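Chitinase (Thermococcus chitonophagus, PDB 5XSW) probably hydrolyses chitin as an endo-acting chitinase, this chain being the C-terminal piece of the longer protein, with a glycan bound in its pocket. Local coordinates at residues 426-438 / 452-464. Sequence-based numbering, arbitrary orientation.
Sequences AMMRDVKRAYDLL and DFLTILRVAMKHW
Met427 reaches from helix 426-438 to the end of helix 452-461 and the turn that follows it, where it meets Ala460, His463 and Trp464. Met427 CB lies over one face of the His463 ring, 3.6 Å from His463 CG, and Met427 CA stands almost on the ring normal in a CH-pi contact. With CG turned anti to the backbone N (chi1 -175°), the chain runs on to Ala460, Met427 CG coming 3.3 Å from Ala460 O. Met427 SD then arrives at the edge of the Trp464 indole, in its plane, and accepts a weak hydrogen bond from Trp464 NE1 at 3.3 Å; a flexible thioether suits this spot, being apolar yet able to take an N-H.

His463 is clasped by its edge as well: His463 NE2 gives its hydrogen to Asp430 OD2 at 2.6 Å, close to the ring plane, while Gly125 N holds Asp430 OD1. Were His463 replaced by an alanine, Asp430 OD2 would probably lose its N-H partner and Met427 CA and CB their cover.

Farther along, the axes of 426-438 and 452-461 run roughly antiparallel (155°), 8.7 Å apart at closest approach. Small Ala434 makes room for Ile456, a knob among Val431, Ala434, Tyr435 and Leu438; Ile456 CD1 rests 4.0 Å from Ala434 CB. At the far end a water donates to both Leu438 O and Asp452 OD1, which is also hydrogen-bonded to Tyr139.

The two form an antiparallel helical hairpin with a buried interface, its linker carrying strand 447-448, whose Ile447 packs against Tyr435, Leu438, Asp452 and Ile456; helix 399-412 packs on Val431 and Ala460, and helix 186-199 backs Phe453 and Met461.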
loop_
_atom_site.group_PDB
_atom_site.type_symbol
_atom_site.label_atom_id
_atom_site.label_comp_id
_atom_site.label_asym_id
_atom_site.label_seq_id
_atom_site.Cartn_x
_atom_site.Cartn_y
_atom_site.Cartn_z
ATOM N N ALA A 426 7.178 -1.617 -34.981
ATOM C CA ALA A 426 6.188 -2.185 -35.912
ATOM C C ALA A 426 4.766 -1.775 -35.532
ATOM O O ALA A 426 3.916 -1.460 -36.394
ATOM C CB ALA A 426 6.303 -3.712 -35.958
ATOM N N MET A 427 4.494 -1.793 -34.228
ATOM C CA MET A 427 3.180 -1.358 -33.738
ATOM C C MET A 427 2.897 0.096 -34.157
ATOM O O MET A 427 1.825 0.427 -34.696
ATOM C CB MET A 427 3.119 -1.553 -32.196
ATOM C CG MET A 427 1.731 -1.240 -31.586
ATOM S SD MET A 427 1.977 -0.909 -29.818
ATOM C CE MET A 427 2.498 0.772 -29.935
ATOM N N MET A 428 3.861 0.978 -33.930
ATOM C CA MET A 428 3.651 2.380 -34.235
ATOM C C MET A 428 3.514 2.645 -35.757
ATOM O O MET A 428 2.723 3.491 -36.151
ATOM C CB MET A 428 4.801 3.208 -33.616
ATOM C CG MET A 428 4.684 3.346 -32.061
ATOM S SD MET A 428 3.023 3.872 -31.478
ATOM C CE MET A 428 2.817 5.467 -32.236
ATOM N N ARG A 429 4.229 1.897 -36.620
ATOM C CA ARG A 429 3.928 1.975 -38.085
ATOM C C ARG A 429 2.454 1.644 -38.393
ATOM O O ARG A 429 1.761 2.385 -39.108
ATOM C CB ARG A 429 4.861 1.034 -38.891
ATOM C CG ARG A 429 6.308 1.551 -38.979
ATOM C CD ARG A 429 7.166 0.800 -40.021
ATOM N NE ARG A 429 7.421 -0.595 -39.643
ATOM C CZ ARG A 429 8.368 -0.972 -38.782
ATOM N NH1 ARG A 429 9.168 -0.071 -38.209
ATOM N NH2 ARG A 429 8.523 -2.250 -38.501
ATOM N N ASP A 430 1.948 0.534 -37.828
ATOM C CA ASP A 430 0.530 0.195 -37.992
ATOM C C ASP A 430 -0.419 1.265 -37.448
ATOM O O ASP A 430 -1.420 1.605 -38.077
ATOM C CB ASP A 430 0.213 -1.124 -37.291
ATOM C CG ASP A 430 0.680 -2.353 -38.078
ATOM O OD1 ASP A 430 1.190 -2.222 -39.238
ATOM O OD2 ASP A 430 0.510 -3.464 -37.521
ATOM N N VAL A 431 -0.103 1.798 -36.260
ATOM C CA VAL A 431 -0.949 2.857 -35.671
ATOM C C VAL A 431 -0.969 4.082 -36.566
ATOM O O VAL A 431 -2.017 4.696 -36.835
ATOM C CB VAL A 431 -0.417 3.246 -34.242
ATOM C CG1 VAL A 431 -1.025 4.582 -33.757
ATOM C CG2 VAL A 431 -0.671 2.078 -33.241
ATOM N N LYS A 432 0.218 4.478 -37.034
ATOM C CA LYS A 432 0.254 5.652 -37.946
ATOM C C LYS A 432 -0.500 5.413 -39.254
ATOM O O LYS A 432 -1.258 6.295 -39.760
ATOM C CB LYS A 432 1.708 6.049 -38.270
ATOM C CG LYS A 432 1.740 7.322 -39.150
ATOM C CD LYS A 432 3.060 7.997 -39.131
ATOM C CE LYS A 432 2.941 9.402 -39.754
ATOM N NZ LYS A 432 4.239 10.112 -39.499
ATOM N N ARG A 433 -0.316 4.212 -39.812
ATOM C CA ARG A 433 -1.079 3.875 -41.037
ATOM C C ARG A 433 -2.564 3.903 -40.775
ATOM O O ARG A 433 -3.350 4.446 -41.572
ATOM C CB ARG A 433 -0.674 2.494 -41.596
ATOM C CG ARG A 433 -1.421 2.154 -42.904
ATOM C CD ARG A 433 -0.937 0.850 -43.535
ATOM N NE ARG A 433 -1.755 0.456 -44.697
ATOM C CZ ARG A 433 -1.514 0.837 -45.953
ATOM N NH1 ARG A 433 -0.476 1.624 -46.226
ATOM N NH2 ARG A 433 -2.304 0.425 -46.938
ATOM N N ALA A 434 -2.987 3.352 -39.625
ATOM C CA ALA A 434 -4.422 3.398 -39.328
ATOM C C ALA A 434 -4.912 4.841 -39.144
ATOM O O ALA A 434 -6.006 5.240 -39.587
ATOM C CB ALA A 434 -4.732 2.515 -38.027
ATOM N N TYR A 435 -4.113 5.625 -38.427
ATOM C CA TYR A 435 -4.459 7.047 -38.285
ATOM C C TYR A 435 -4.658 7.735 -39.698
ATOM O O TYR A 435 -5.659 8.416 -39.979
ATOM C CB TYR A 435 -3.361 7.754 -37.486
ATOM C CG TYR A 435 -3.484 9.240 -37.568
ATOM C CD1 TYR A 435 -4.275 9.940 -36.640
ATOM C CD2 TYR A 435 -2.857 9.959 -38.612
ATOM C CE1 TYR A 435 -4.437 11.303 -36.726
ATOM C CE2 TYR A 435 -3.028 11.323 -38.717
ATOM C CZ TYR A 435 -3.812 11.988 -37.773
ATOM O OH TYR A 435 -3.976 13.350 -37.847
ATOM N N ASP A 436 -3.679 7.516 -40.562
ATOM C CA ASP A 436 -3.712 8.092 -41.940
ATOM C C ASP A 436 -4.994 7.679 -42.675
ATOM O O ASP A 436 -5.728 8.546 -43.170
ATOM C CB ASP A 436 -2.457 7.664 -42.719
ATOM C CG ASP A 436 -1.209 8.356 -42.233
ATOM O OD1 ASP A 436 -1.367 9.475 -41.690
ATOM O OD2 ASP A 436 -0.089 7.784 -42.375
ATOM N N LEU A 437 -5.336 6.382 -42.674
ATOM C CA LEU A 437 -6.556 5.975 -43.368
ATOM C C LEU A 437 -7.815 6.512 -42.758
ATOM O O LEU A 437 -8.781 6.894 -43.449
ATOM C CB LEU A 437 -6.647 4.428 -43.440
ATOM C CG LEU A 437 -5.417 3.838 -44.153
ATOM C CD1 LEU A 437 -5.335 2.278 -44.098
ATOM C CD2 LEU A 437 -5.379 4.350 -45.623
ATOM N N LEU A 438 -7.862 6.506 -41.432
ATOM C CA LEU A 438 -9.079 6.985 -40.759
ATOM C C LEU A 438 -9.209 8.475 -40.861
ATOM O O LEU A 438 -10.326 9.000 -40.867
ATOM C CB LEU A 438 -9.085 6.543 -39.265
ATOM C CG LEU A 438 -9.201 5.028 -39.071
ATOM C CD1 LEU A 438 -9.048 4.643 -37.547
ATOM C CD2 LEU A 438 -10.525 4.485 -39.624
ATOM N N ASP A 452 -13.073 7.139 -33.842
ATOM C CA ASP A 452 -11.891 6.421 -34.288
ATOM C C ASP A 452 -10.969 5.866 -33.205
ATOM O O ASP A 452 -10.152 4.986 -33.480
ATOM C CB ASP A 452 -11.034 7.344 -35.159
ATOM C CG ASP A 452 -11.766 7.809 -36.397
ATOM O OD1 ASP A 452 -12.368 6.944 -37.086
ATOM O OD2 ASP A 452 -11.749 9.022 -36.658
ATOM N N PHE A 453 -10.961 6.457 -32.012
ATOM C CA PHE A 453 -9.829 6.109 -31.147
ATOM C C PHE A 453 -9.842 4.642 -30.639
ATOM O O PHE A 453 -8.777 4.044 -30.448
ATOM C CB PHE A 453 -9.710 7.115 -29.938
ATOM C CG PHE A 453 -8.389 6.974 -29.200
ATOM C CD1 PHE A 453 -7.204 7.240 -29.842
ATOM C CD2 PHE A 453 -8.348 6.554 -27.861
ATOM C CE1 PHE A 453 -5.953 7.071 -29.194
ATOM C CE2 PHE A 453 -7.138 6.394 -27.188
ATOM C CZ PHE A 453 -5.932 6.647 -27.844
ATOM N N LEU A 454 -11.017 4.025 -30.435
ATOM C CA LEU A 454 -10.986 2.613 -30.056
ATOM C C LEU A 454 -10.341 1.739 -31.138
ATOM O O LEU A 454 -9.632 0.770 -30.834
ATOM C CB LEU A 454 -12.388 2.057 -29.781
ATOM C CG LEU A 454 -13.023 2.489 -28.450
ATOM C CD1 LEU A 454 -14.436 1.829 -28.269
ATOM C CD2 LEU A 454 -12.053 2.077 -27.288
ATOM N N THR A 455 -10.563 2.113 -32.396
ATOM C CA THR A 455 -9.959 1.312 -33.503
ATOM C C THR A 455 -8.426 1.484 -33.497
ATOM O O THR A 455 -7.667 0.522 -33.630
ATOM C CB THR A 455 -10.617 1.716 -34.850
ATOM O OG1 THR A 455 -12.000 1.323 -34.824
ATOM C CG2 THR A 455 -9.923 0.951 -36.026
ATOM N N ILE A 456 -7.962 2.715 -33.221
ATOM C CA ILE A 456 -6.531 2.966 -33.068
ATOM C C ILE A 456 -5.945 2.126 -31.937
ATOM O O ILE A 456 -4.880 1.476 -32.064
ATOM C CB ILE A 456 -6.240 4.462 -32.775
ATOM C CG1 ILE A 456 -6.607 5.373 -33.965
ATOM C CG2 ILE A 456 -4.764 4.604 -32.279
ATOM C CD1 ILE A 456 -5.646 5.206 -35.229
ATOM N N LEU A 457 -6.625 2.138 -30.793
ATOM C CA LEU A 457 -6.174 1.271 -29.675
ATOM C C LEU A 457 -6.087 -0.237 -30.047
ATOM O O LEU A 457 -5.118 -0.937 -29.682
ATOM C CB LEU A 457 -7.109 1.438 -28.470
ATOM C CG LEU A 457 -6.977 2.803 -27.714
ATOM C CD1 LEU A 457 -7.975 2.909 -26.526
ATOM C CD2 LEU A 457 -5.518 3.023 -27.232
ATOM N N ARG A 458 -7.079 -0.713 -30.780
ATOM C CA ARG A 458 -7.126 -2.139 -31.167
ATOM C C ARG A 458 -6.002 -2.474 -32.113
ATOM O O ARG A 458 -5.350 -3.522 -31.975
ATOM C CB ARG A 458 -8.491 -2.463 -31.823
ATOM C CG ARG A 458 -9.566 -2.549 -30.760
ATOM C CD ARG A 458 -10.975 -2.755 -31.255
ATOM N NE ARG A 458 -11.873 -2.534 -30.127
ATOM C CZ ARG A 458 -13.119 -2.130 -30.233
ATOM N NH1 ARG A 458 -13.655 -1.920 -31.424
ATOM N NH2 ARG A 458 -13.829 -1.895 -29.146
ATOM N N VAL A 459 -5.730 -1.553 -33.043
ATOM C CA VAL A 459 -4.566 -1.736 -33.904
ATOM C C VAL A 459 -3.323 -1.820 -33.087
ATOM O O VAL A 459 -2.524 -2.754 -33.260
ATOM C CB VAL A 459 -4.459 -0.610 -34.922
ATOM C CG1 VAL A 459 -3.082 -0.615 -35.569
ATOM C CG2 VAL A 459 -5.569 -0.803 -35.951
ATOM N N ALA A 460 -3.139 -0.882 -32.156
ATOM C CA ALA A 460 -1.942 -0.982 -31.300
ATOM C C ALA A 460 -1.914 -2.294 -30.538
ATOM O O ALA A 460 -0.856 -2.941 -30.420
ATOM C CB ALA A 460 -1.889 0.220 -30.289
ATOM N N MET A 461 -3.071 -2.679 -29.980
ATOM C CA MET A 461 -3.084 -3.846 -29.086
ATOM C C MET A 461 -2.911 -5.191 -29.769
ATOM O O MET A 461 -2.588 -6.206 -29.108
ATOM C CB MET A 461 -4.396 -3.859 -28.249
ATOM C CG MET A 461 -4.370 -2.647 -27.258
ATOM S SD MET A 461 -5.910 -2.485 -26.338
ATOM C CE MET A 461 -5.714 -3.781 -25.122
ATOM N N LYS A 462 -3.103 -5.208 -31.089
ATOM C CA LYS A 462 -2.763 -6.406 -31.873
ATOM C C LYS A 462 -1.310 -6.742 -31.638
ATOM O O LYS A 462 -0.911 -7.869 -31.767
ATOM C CB LYS A 462 -3.017 -6.172 -33.375
ATOM C CG LYS A 462 -4.485 -6.155 -33.800
ATOM C CD LYS A 462 -4.979 -7.667 -33.819
ATOM C CE LYS A 462 -6.420 -7.846 -34.295
ATOM N NZ LYS A 462 -6.884 -9.290 -34.124
ATOM N N HIS A 463 -0.484 -5.767 -31.319
ATOM C CA HIS A 463 0.923 -6.019 -31.050
ATOM C C HIS A 463 1.282 -6.241 -29.585
ATOM O O HIS A 463 2.409 -6.440 -29.259
ATOM C CB HIS A 463 1.800 -4.915 -31.617
ATOM C CG HIS A 463 1.651 -4.716 -33.081
ATOM N ND1 HIS A 463 2.606 -5.109 -33.982
ATOM C CD2 HIS A 463 0.656 -4.173 -33.805
ATOM C CE1 HIS A 463 2.206 -4.813 -35.196
ATOM N NE2 HIS A 463 1.025 -4.246 -35.117
ATOM N N TRP A 464 0.289 -6.207 -28.666
ATOM C CA TRP A 464 0.587 -6.364 -27.240
ATOM C C TRP A 464 0.627 -7.842 -26.818
ATOM O O TRP A 464 -0.052 -8.680 -27.402
ATOM C CB TRP A 464 -0.451 -5.585 -26.414
ATOM C CG TRP A 464 -0.324 -4.076 -26.502
ATOM C CD1 TRP A 464 0.346 -3.350 -27.451
ATOM C CD2 TRP A 464 -0.912 -3.115 -25.607
ATOM N NE1 TRP A 464 0.205 -2.002 -27.210
ATOM C CE2 TRP A 464 -0.556 -1.833 -26.075
ATOM C CE3 TRP A 464 -1.719 -3.220 -24.453
ATOM C CZ2 TRP A 464 -0.968 -0.652 -25.428
ATOM C CZ3 TRP A 464 -2.125 -2.054 -23.813
ATOM C CH2 TRP A 464 -1.759 -0.786 -24.308
HETATM O O HOH W 1 -12.637 7.821 -39.540
#